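PDB 5D2J: 4-oxalocrotonate decarboxylase NahK from Pseudomonas putida, which catalyses the metal-dependent decarboxylation of (3E)-2-oxohex-3-enedioate to 2-oxopent-4-enoate and carbon dioxide in the breakdown of aromatic hydrocarbons. Local coordinates for residues I109-E114 / V246-G251; P144-I149 / R172-G177; S151-F156 / V163-A168. The protein carries 1 engineered substitution. All coordinates share one frame; numbering follows the deposited sequence.

Interaction 1. Residues I109-E114 / V246-G251. With MG (magnesium ion), chain C; 0L1 (hexanedioic acid), chain E.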
loop_
_atom_site.group_PDB
_atom_site.type_symbol
_atom_site.label_atom_id
_atom_site.label_comp_id
_atom_site.label_asym_id
_atom_site.label_seq_id
_atom_site.Cartn_x
_atom_site.Cartn_y
_atom_site.Cartn_z
ATOM N N ILE A 109 2.320 -15.767 0.102
ATOM C CA ILE A 109 2.485 -16.551 -1.127
ATOM C C ILE A 109 3.899 -16.407 -1.688
ATOM O O ILE A 109 4.597 -17.398 -1.919
ATOM C CB ILE A 109 1.445 -16.106 -2.178
ATOM C CG1 ILE A 109 0.035 -16.305 -1.617
ATOM C CG2 ILE A 109 1.622 -16.864 -3.482
ATOM C CD1 ILE A 109 -1.045 -15.461 -2.292
ATOM N N HIS A 110 4.316 -15.163 -1.895
ATOM C CA HIS A 110 5.652 -14.874 -2.411
ATOM C C HIS A 110 6.014 -13.439 -2.059
ATOM O O HIS A 110 6.117 -12.578 -2.937
ATOM C CB HIS A 110 5.733 -15.126 -3.928
ATOM C CG HIS A 110 4.559 -14.603 -4.705
ATOM N ND1 HIS A 110 4.235 -15.066 -5.964
ATOM C CD2 HIS A 110 3.632 -13.660 -4.403
ATOM C CE1 HIS A 110 3.155 -14.436 -6.399
ATOM N NE2 HIS A 110 2.772 -13.578 -5.470
ATOM N N PRO A 111 6.225 -13.181 -0.757
ATOM C CA PRO A 111 6.266 -11.805 -0.249
ATOM C C PRO A 111 7.543 -11.048 -0.560
ATOM O O PRO A 111 8.611 -11.643 -0.746
ATOM C CB PRO A 111 6.135 -11.997 1.266
ATOM C CG PRO A 111 6.783 -13.334 1.516
ATOM C CD PRO A 111 6.345 -14.171 0.332
ATOM N N LYS A 112 7.409 -9.727 -0.622
ATOM C CA LYS A 112 8.544 -8.826 -0.748
ATOM C C LYS A 112 8.324 -7.679 0.216
ATOM O O LYS A 112 7.195 -7.432 0.634
ATOM C CB LYS A 112 8.631 -8.249 -2.161
ATOM C CG LYS A 112 8.973 -9.242 -3.245
ATOM C CD LYS A 112 9.110 -8.529 -4.578
ATOM C CE LYS A 112 9.122 -9.518 -5.727
ATOM N NZ LYS A 112 9.381 -8.823 -7.013
ATOM N N ILE A 113 9.391 -6.957 0.552
ATOM C CA ILE A 113 9.243 -5.798 1.422
ATOM C C ILE A 113 9.720 -4.511 0.739
ATOM O O ILE A 113 10.601 -4.552 -0.109
ATOM C CB ILE A 113 9.987 -5.995 2.749
ATOM C CG1 ILE A 113 11.461 -6.291 2.479
ATOM C CG2 ILE A 113 9.350 -7.134 3.549
ATOM C CD1 ILE A 113 12.293 -6.314 3.732
ATOM N N GLU A 114 9.102 -3.391 1.114
ATOM C CA GLU A 114 9.422 -2.056 0.600
ATOM C C GLU A 114 9.460 -1.151 1.812
ATOM O O GLU A 114 8.573 -1.237 2.663
ATOM C CB GLU A 114 8.278 -1.489 -0.248
ATOM C CG GLU A 114 7.784 -2.277 -1.431
ATOM C CD GLU A 114 6.639 -1.552 -2.136
ATOM O OE1 GLU A 114 5.503 -1.505 -1.588
ATOM O OE2 GLU A 114 6.881 -1.011 -3.234
ATOM N N VAL A 246 12.056 -6.111 -2.068
ATOM C CA VAL A 246 13.066 -7.142 -1.829
ATOM C C VAL A 246 12.383 -8.412 -1.336
ATOM O O VAL A 246 11.574 -8.348 -0.414
ATOM C CB VAL A 246 14.054 -6.663 -0.754
ATOM C CG1 VAL A 246 14.998 -7.786 -0.340
ATOM C CG2 VAL A 246 14.839 -5.461 -1.256
ATOM N N PRO A 247 12.684 -9.572 -1.953
ATOM C CA PRO A 247 12.059 -10.813 -1.468
ATOM C C PRO A 247 12.448 -11.134 -0.022
ATOM O O PRO A 247 13.581 -10.863 0.391
ATOM C CB PRO A 247 12.642 -11.888 -2.396
ATOM C CG PRO A 247 13.096 -11.147 -3.617
ATOM C CD PRO A 247 13.560 -9.813 -3.113
ATOM N N VAL A 248 11.511 -11.701 0.735
ATOM C CA VAL A 248 11.799 -12.184 2.081
ATOM C C VAL A 248 11.314 -13.619 2.243
ATOM O O VAL A 248 10.349 -14.051 1.591
ATOM C CB VAL A 248 11.151 -11.296 3.160
ATOM C CG1 VAL A 248 11.871 -9.967 3.251
ATOM C CG2 VAL A 248 9.677 -11.097 2.860
ATOM N N ALA A 249 11.994 -14.360 3.111
ATOM C CA ALA A 249 11.744 -15.785 3.280
ATOM C C ALA A 249 11.997 -16.162 4.740
ATOM O O ALA A 249 12.630 -15.394 5.467
ATOM C CB ALA A 249 12.654 -16.583 2.342
ATOM N N PRO A 250 11.498 -17.336 5.176
ATOM C CA PRO A 250 11.723 -17.774 6.561
ATOM C C PRO A 250 13.189 -17.710 6.975
ATOM O O PRO A 250 14.055 -18.206 6.253
ATOM C CB PRO A 250 11.253 -19.231 6.538
ATOM C CG PRO A 250 10.164 -19.244 5.514
ATOM C CD PRO A 250 10.590 -18.251 4.454
ATOM N N GLY A 251 13.460 -17.100 8.124
ATOM C CA GLY A 251 14.825 -16.977 8.609
ATOM C C GLY A 251 15.411 -15.587 8.411
ATOM O O GLY A 251 16.411 -15.233 9.046
HETATM MG MG MG C . 3.863 -0.144 -1.150
HETATM O O1 0L1 E . 3.397 -0.228 -4.708
HETATM C C2 0L1 E . 2.625 -0.981 -4.052
HETATM O O2 0L1 E . 2.647 -0.949 -2.790
HETATM C C3 0L1 E . 1.674 -1.916 -4.775
HETATM C C4 0L1 E . 2.434 -2.761 -5.781
HETATM C C5 0L1 E . 1.480 -3.754 -6.408
HETATM C C6 0L1 E . 2.152 -4.518 -7.534
HETATM C C7 0L1 E . 3.117 -5.556 -6.998
HETATM O O4 0L1 E . 2.689 -6.505 -6.287
HETATM O O3 0L1 E . 4.349 -5.491 -7.277
HETATM O O HOH W 1 4.697 0.936 -2.825
HETATM O O HOH W 2 2.533 1.475 -0.566
#

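Interaction 2. Residues P144-I149 / R172-G177. With MG (magnesium ion), chain C.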
loop_
_atom_site.group_PDB
_atom_site.type_symbol
_atom_site.label_atom_id
_atom_site.label_comp_id
_atom_site.label_asym_id
_atom_site.label_seq_id
_atom_site.Cartn_x
_atom_site.Cartn_y
_atom_site.Cartn_z
ATOM N N PRO A 144 7.524 5.767 10.238
ATOM C CA PRO A 144 8.342 4.838 9.440
ATOM C C PRO A 144 7.634 3.491 9.306
ATOM O O PRO A 144 7.212 2.900 10.311
ATOM C CB PRO A 144 9.624 4.708 10.268
ATOM C CG PRO A 144 9.739 6.056 10.970
ATOM C CD PRO A 144 8.295 6.387 11.332
ATOM N N THR A 145 7.478 3.018 8.071
ATOM C CA THR A 145 6.656 1.840 7.810
ATOM C C THR A 145 7.295 0.972 6.739
ATOM O O THR A 145 7.745 1.473 5.706
ATOM C CB THR A 145 5.255 2.244 7.308
ATOM O OG1 THR A 145 4.657 3.176 8.223
ATOM C CG2 THR A 145 4.350 1.010 7.177
ATOM N N VAL A 146 7.337 -0.333 6.983
ATOM C CA VAL A 146 7.805 -1.267 5.965
ATOM C C VAL A 146 6.596 -2.051 5.488
ATOM O O VAL A 146 5.883 -2.648 6.306
ATOM C CB VAL A 146 8.846 -2.239 6.533
ATOM C CG1 VAL A 146 9.246 -3.290 5.479
ATOM C CG2 VAL A 146 10.062 -1.470 7.012
ATOM N N GLU A 147 6.330 -2.035 4.181
ATOM C CA GLU A 147 5.205 -2.810 3.664
ATOM C C GLU A 147 5.669 -4.194 3.272
ATOM O O GLU A 147 6.770 -4.364 2.753
ATOM C CB GLU A 147 4.536 -2.169 2.440
ATOM C CG GLU A 147 3.154 -2.814 2.170
ATOM C CD GLU A 147 2.368 -2.214 1.016
ATOM O OE1 GLU A 147 2.929 -1.426 0.229
ATOM O OE2 GLU A 147 1.171 -2.556 0.886
ATOM N N VAL A 148 4.826 -5.184 3.525
ATOM C CA VAL A 148 5.045 -6.491 2.942
ATOM C C VAL A 148 3.999 -6.582 1.847
ATOM O O VAL A 148 2.805 -6.548 2.138
ATOM C CB VAL A 148 4.825 -7.620 3.969
ATOM C CG1 VAL A 148 5.112 -8.985 3.330
ATOM C CG2 VAL A 148 5.704 -7.402 5.205
ATOM N N ILE A 149 4.439 -6.648 0.589
ATOM C CA ILE A 149 3.510 -6.810 -0.533
ATOM C C ILE A 149 3.527 -8.253 -1.023
ATOM O O ILE A 149 4.552 -8.942 -0.954
ATOM C CB ILE A 149 3.802 -5.857 -1.709
ATOM C CG1 ILE A 149 5.284 -5.875 -2.080
ATOM C CG2 ILE A 149 3.325 -4.435 -1.380
ATOM C CD1 ILE A 149 5.598 -5.159 -3.394
ATOM N N ARG A 172 0.711 -7.096 4.634
ATOM C CA ARG A 172 1.188 -6.743 5.973
ATOM C C ARG A 172 1.854 -5.394 5.925
ATOM O O ARG A 172 2.312 -4.962 4.870
ATOM C CB ARG A 172 2.229 -7.746 6.500
ATOM C CG ARG A 172 1.768 -9.193 6.583
ATOM C CD ARG A 172 0.821 -9.421 7.748
ATOM N NE ARG A 172 0.516 -10.842 7.882
ATOM C CZ ARG A 172 -0.529 -11.436 7.323
ATOM N NH1 ARG A 172 -1.391 -10.731 6.595
ATOM N NH2 ARG A 172 -0.710 -12.735 7.493
ATOM N N PHE A 173 1.935 -4.738 7.076
ATOM C CA PHE A 173 2.821 -3.585 7.198
ATOM C C PHE A 173 3.371 -3.517 8.614
ATOM O O PHE A 173 2.712 -3.932 9.568
ATOM C CB PHE A 173 2.125 -2.286 6.792
ATOM C CG PHE A 173 0.989 -1.897 7.682
ATOM C CD1 PHE A 173 -0.287 -2.405 7.467
ATOM C CD2 PHE A 173 1.191 -1.023 8.739
ATOM C CE1 PHE A 173 -1.327 -2.053 8.288
ATOM C CE2 PHE A 173 0.155 -0.657 9.564
ATOM C CZ PHE A 173 -1.110 -1.171 9.343
ATOM N N ILE A 174 4.597 -3.030 8.727
ATOM C CA ILE A 174 5.315 -2.992 9.993
ATOM C C ILE A 174 5.674 -1.550 10.295
ATOM O O ILE A 174 6.342 -0.894 9.498
ATOM C CB ILE A 174 6.624 -3.799 9.914
ATOM C CG1 ILE A 174 6.364 -5.182 9.306
ATOM C CG2 ILE A 174 7.239 -3.938 11.302
ATOM C CD1 ILE A 174 7.561 -5.769 8.574
ATOM N N THR A 175 5.212 -1.045 11.434
ATOM C CA THR A 175 5.531 0.323 11.844
ATOM C C THR A 175 6.585 0.314 12.944
ATOM O O THR A 175 6.718 -0.667 13.680
ATOM C CB THR A 175 4.281 1.057 12.351
ATOM O OG1 THR A 175 3.735 0.351 13.473
ATOM C CG2 THR A 175 3.240 1.140 11.255
ATOM N N GLY A 176 7.338 1.401 13.061
ATOM C CA GLY A 176 8.385 1.481 14.067
ATOM C C GLY A 176 9.113 2.812 14.019
ATOM O O GLY A 176 8.617 3.773 13.434
ATOM N N GLY A 177 10.292 2.870 14.628
ATOM C CA GLY A 177 11.061 4.103 14.664
ATOM C C GLY A 177 10.358 5.196 15.454
ATOM O O GLY A 177 9.499 4.917 16.292
HETATM MG MG MG C . 3.863 -0.144 -1.150
HETATM O O HOH W 3 0.324 -4.344 2.836
HETATM O O HOH W 2 2.533 1.475 -0.566
HETATM O O HOH W 1 4.697 0.936 -2.825
#

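Interaction 3. Residues S151-F156 / V163-A168. With 0L1 (hexanedioic acid), chain E.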
loop_
_atom_site.group_PDB
_atom_site.type_symbol
_atom_site.label_atom_id
_atom_site.label_comp_id
_atom_site.label_asym_id
_atom_site.label_seq_id
_atom_site.Cartn_x
_atom_site.Cartn_y
_atom_site.Cartn_z
ATOM N N SER A 151 1.376 -10.089 -4.068
ATOM C CA SER A 151 0.329 -10.206 -5.079
ATOM C C SER A 151 -0.255 -11.606 -5.074
ATOM O O SER A 151 0.471 -12.597 -5.016
ATOM C CB SER A 151 0.898 -9.901 -6.462
ATOM O OG SER A 151 -0.061 -10.141 -7.483
ATOM N N ARG A 152 -1.574 -11.700 -5.156
ATOM C CA ARG A 152 -2.203 -13.008 -5.252
ATOM C C ARG A 152 -2.125 -13.606 -6.664
ATOM O O ARG A 152 -2.634 -14.698 -6.906
ATOM C CB ARG A 152 -3.655 -12.945 -4.749
ATOM C CG ARG A 152 -3.815 -13.193 -3.241
ATOM C CD ARG A 152 -2.978 -12.241 -2.362
ATOM N NE ARG A 152 -3.393 -10.841 -2.493
ATOM C CZ ARG A 152 -3.131 -9.892 -1.601
ATOM N NH1 ARG A 152 -3.550 -8.644 -1.805
ATOM N NH2 ARG A 152 -2.442 -10.186 -0.502
ATOM N N TYR A 153 -1.483 -12.901 -7.595
ATOM C CA TYR A 153 -1.329 -13.425 -8.950
ATOM C C TYR A 153 -0.013 -14.176 -9.096
ATOM O O TYR A 153 1.016 -13.724 -8.593
ATOM C CB TYR A 153 -1.444 -12.293 -9.977
ATOM C CG TYR A 153 -2.768 -11.580 -9.865
ATOM C CD1 TYR A 153 -3.952 -12.253 -10.129
ATOM C CD2 TYR A 153 -2.838 -10.252 -9.469
ATOM C CE1 TYR A 153 -5.173 -11.619 -10.016
ATOM C CE2 TYR A 153 -4.058 -9.607 -9.353
ATOM C CZ TYR A 153 -5.218 -10.303 -9.631
ATOM O OH TYR A 153 -6.438 -9.679 -9.514
ATOM N N GLU A 154 -0.049 -15.323 -9.771
ATOM C CA GLU A 154 1.131 -16.176 -9.867
ATOM C C GLU A 154 2.283 -15.486 -10.574
ATOM O O GLU A 154 2.071 -14.757 -11.549
ATOM C CB GLU A 154 0.833 -17.485 -10.600
ATOM C CG GLU A 154 2.037 -18.426 -10.577
ATOM C CD GLU A 154 2.038 -19.445 -11.689
ATOM O OE1 GLU A 154 1.000 -20.107 -11.900
ATOM O OE2 GLU A 154 3.091 -19.588 -12.347
ATOM N N ASN A 155 3.493 -15.726 -10.061
ATOM C CA ASN A 155 4.742 -15.269 -10.662
ATOM C C ASN A 155 4.712 -13.797 -11.025
ATOM O O ASN A 155 5.424 -13.355 -11.925
ATOM C CB ASN A 155 5.099 -16.118 -11.888
ATOM C CG ASN A 155 5.619 -17.494 -11.510
ATOM O OD1 ASN A 155 6.049 -17.718 -10.377
ATOM N ND2 ASN A 155 5.592 -18.421 -12.461
ATOM N N PHE A 156 3.864 -13.055 -10.319
ATOM C CA PHE A 156 3.669 -11.635 -10.565
ATOM C C PHE A 156 3.255 -11.378 -12.019
ATOM O O PHE A 156 3.509 -10.305 -12.573
ATOM C CB PHE A 156 4.922 -10.855 -10.150
ATOM C CG PHE A 156 5.464 -11.273 -8.808
ATOM C CD1 PHE A 156 4.810 -10.908 -7.636
ATOM C CD2 PHE A 156 6.610 -12.053 -8.718
ATOM C CE1 PHE A 156 5.299 -11.300 -6.399
ATOM C CE2 PHE A 156 7.106 -12.448 -7.484
ATOM C CZ PHE A 156 6.451 -12.072 -6.323
ATOM N N VAL A 163 -4.315 -5.856 -10.522
ATOM C CA VAL A 163 -3.666 -5.484 -9.271
ATOM C C VAL A 163 -4.577 -4.637 -8.385
ATOM O O VAL A 163 -4.643 -4.851 -7.168
ATOM C CB VAL A 163 -2.318 -4.786 -9.543
ATOM C CG1 VAL A 163 -1.761 -4.135 -8.278
ATOM C CG2 VAL A 163 -1.342 -5.805 -10.109
ATOM N N VAL A 164 -5.297 -3.694 -8.990
ATOM C CA VAL A 164 -6.273 -2.909 -8.230
ATOM C C VAL A 164 -7.333 -3.809 -7.600
ATOM O O VAL A 164 -7.689 -3.641 -6.433
ATOM C CB VAL A 164 -6.943 -1.835 -9.107
ATOM C CG1 VAL A 164 -8.156 -1.245 -8.401
ATOM C CG2 VAL A 164 -5.942 -0.741 -9.425
ATOM N N ALA A 165 -7.815 -4.774 -8.373
ATOM C CA ALA A 165 -8.841 -5.694 -7.894
ATOM C C ALA A 165 -8.327 -6.528 -6.718
ATOM O O ALA A 165 -9.102 -6.935 -5.852
ATOM C CB ALA A 165 -9.297 -6.592 -9.029
ATOM N N ASP A 166 -7.014 -6.767 -6.699
ATOM C CA ASP A 166 -6.338 -7.530 -5.642
ATOM C C ASP A 166 -5.802 -6.590 -4.547
ATOM O O ASP A 166 -4.824 -6.891 -3.852
ATOM C CB ASP A 166 -5.208 -8.384 -6.272
ATOM C CG ASP A 166 -4.467 -9.268 -5.260
ATOM O OD1 ASP A 166 -5.120 -9.876 -4.380
ATOM O OD2 ASP A 166 -3.216 -9.370 -5.362
ATOM N N ASN A 167 -6.464 -5.449 -4.381
ATOM C CA ASN A 167 -6.147 -4.505 -3.306
ATOM C C ASN A 167 -4.682 -4.066 -3.317
ATOM O O ASN A 167 -4.062 -3.904 -2.266
ATOM C CB ASN A 167 -6.508 -5.089 -1.935
ATOM C CG ASN A 167 -6.519 -4.040 -0.838
ATOM O OD1 ASN A 167 -6.822 -2.878 -1.098
ATOM N ND2 ASN A 167 -6.180 -4.442 0.389
ATOM N N ALA A 168 -4.140 -3.900 -4.519
ATOM C CA ALA A 168 -2.770 -3.435 -4.704
ATOM C C ALA A 168 -1.758 -4.289 -3.950
ATOM O O ALA A 168 -0.780 -3.754 -3.425
ATOM C CB ALA A 168 -2.644 -1.968 -4.267
HETATM O O1 0L1 E . 3.397 -0.228 -4.708
HETATM C C2 0L1 E . 2.625 -0.981 -4.052
HETATM O O2 0L1 E . 2.647 -0.949 -2.790
HETATM C C3 0L1 E . 1.674 -1.916 -4.775
HETATM C C4 0L1 E . 2.434 -2.761 -5.781
HETATM C C5 0L1 E . 1.480 -3.754 -6.408
HETATM C C6 0L1 E . 2.152 -4.518 -7.534
HETATM C C7 0L1 E . 3.117 -5.556 -6.998
HETATM O O4 0L1 E . 2.689 -6.505 -6.287
HETATM O O3 0L1 E . 4.349 -5.491 -7.277
HETATM O O HOH W 4 -1.630 -7.990 -7.154
#

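Interaction 1. Residues I109-E114 / V246-G251
V248 and I113 meet at about a right angle, CG1 of V248 lying 3.7 Å from CD1 of I113 and touching its CG1 and CG2 as well. I113 holds CG1 between its backbone N and carbonyl carbon (chi1 57°), which turns that branch toward V246 and V248. The second methyl of V248, CG2, touches CG2 of I113 too and lies 3.9 Å from CG of the P111 ring. V246 adds its CB beside CG1 of I113, and M194 and F268 close over the same apolar cluster. The backbones form a short antiparallel ladder at one end of strand 112-121, within the FAA hydrolase-type fold: I113 and V246 are a hydrogen-bonded pair, with I113 N to V246 O at 2.8 Å and V246 N to I113 O at 2.9 Å, and K112 and P247 the non-hydrogen-bonded pair beyond it. With an alanine in place of I113, CG1 of V248 would probably lose its apolar mate and a gap would open among V246, V248, M194 and F268. V248 N donates a longer hydrogen bond to P111 O, 3.3 Å. One residue past I113, E114 points away from the 246-251 segment and binds magnesium through OE1 at 2.2 Å, together with E116 and E147.

Interaction 2. Residues P144-I149 / R172-G177
V148 lays its CB and CG2 against the CB of R172, the two CB atoms 3.6 Å apart, before the arginine chain bends at chi2 (-74°) and carries its guanidinium away from the strand pair. CG2 of V148 also touches CD1 of I174 at 4.2 Å, and CB of V146 lies against CD1 of I174 as well, giving this side of the sheet an apolar surface continued by I113 of the neighbouring strand and met by V264 and A266 of strand 263-268. T145, E147, F173 and T175 occupy the other side. There CG2 of T145 comes obliquely to F173, near its CB and ring atom CD2, while T145 and T175 lie side by side, OG1 of the first 3.9 Å from CG2 of the second. The hydroxyl of T145 has its polar partners in S118 and I143 O.

Strands 139-149 and 170-175 run antiparallel at 165° as neighbours in the large mixed sheet of the FAA hydrolase-type fold. V146 and I174 form a hydrogen-bonded pair with two nearly equal bonds, V146 N to I174 O and I174 N to V146 O, each 2.8 Å. Toward the R172 end, V148 N hydrogen-bonds to R172 O, and the return bond from R172 N to V148 O is weak.

E147 extends from this ladder with CG anti to the backbone N (chi1 -165°), CG passing 3.6 Å from R172 O. Its carboxylate divides its work: OE1 binds magnesium at 2.1 Å, while OE2 makes a salt bridge with K69, a ligand-binding lysine. A water within hydrogen-bonding reach of both E147 OE2 (2.8 Å) and R172 O can bridge them, though it has more acceptors nearby than protons.

Interaction 3. Residues S151-F156 / V163-A168
R152 wraps its side chain round the carboxylate of D166, bending at chi2 (56°) and again at chi3 to do so. Its CB lies 3.4 Å from D166 OD1, and CG and CD stay close to the same oxygen. NE then donates to OD1 at 2.7 Å, in the guanidinium plane and on the oxygen's syn lone pair, forming a salt bridge. Further out, NH1 reaches D166 O at 3.0 Å, again close to the guanidinium plane, and adds only a weak bond to OD1. NH2, at the tip, bonds to S170 O. The guanidinium and carboxylate planes stand 88° apart; the guanidinium grips OD1 and the backbone carbonyl, and OD2 is left to the backbone N.

That second oxygen, OD2, takes the backbone N of R152 at 2.9 Å in an almost straight bond (173°), and a water 2.8 Å away donates to it. The same water hydrogen-bonds to S151 OG. In an ST turn, that OG accepts from Y153 N. D166 is therefore held through both carboxylate oxygens and its carbonyl, an arrangement likely to stabilise its negative charge in this buried setting. Y153 comes obliquely past the aspartate, CE2 3.5 Å from D166 CB, and its hydroxyl bonds to S162 O.

D166 directly follows helix 160-165, which ends in a Schellman motif with N167 as C-prime residue. V163 CG1 lies 3.8 Å from C5 of the bound hexanedioic acid, giving the helix a place in the ligand pocket. R152 and D166 also touch helix 12-27, V164 packs on helix 44-60, and I87 of strand 87-92 meets V163, V164 and A168.

Interactions 1 and 2 share one sheet, their centres 13 Å apart: strands 112-121 and 139-149 are neighbours, with E114 O 2.8 Å from E147 N and K112 O 2.9 Å from I149 N. This pairing sets E114 and E147 beside each other on one magnesium ion, where E116, two waters and O2 of the bound hexanedioic acid complete six ligands. Interaction 3 serves the rest of that ligand, with A168 O 3.4 Å from its C3 and S151 CB 3.8 Å from its O4. Its loop meets interaction 1 at H110, whose NE2 bonds to S151 O and whose ring stacks on F156. K69 links the two sides, reaching E147 OE2, A168 O and the ligand.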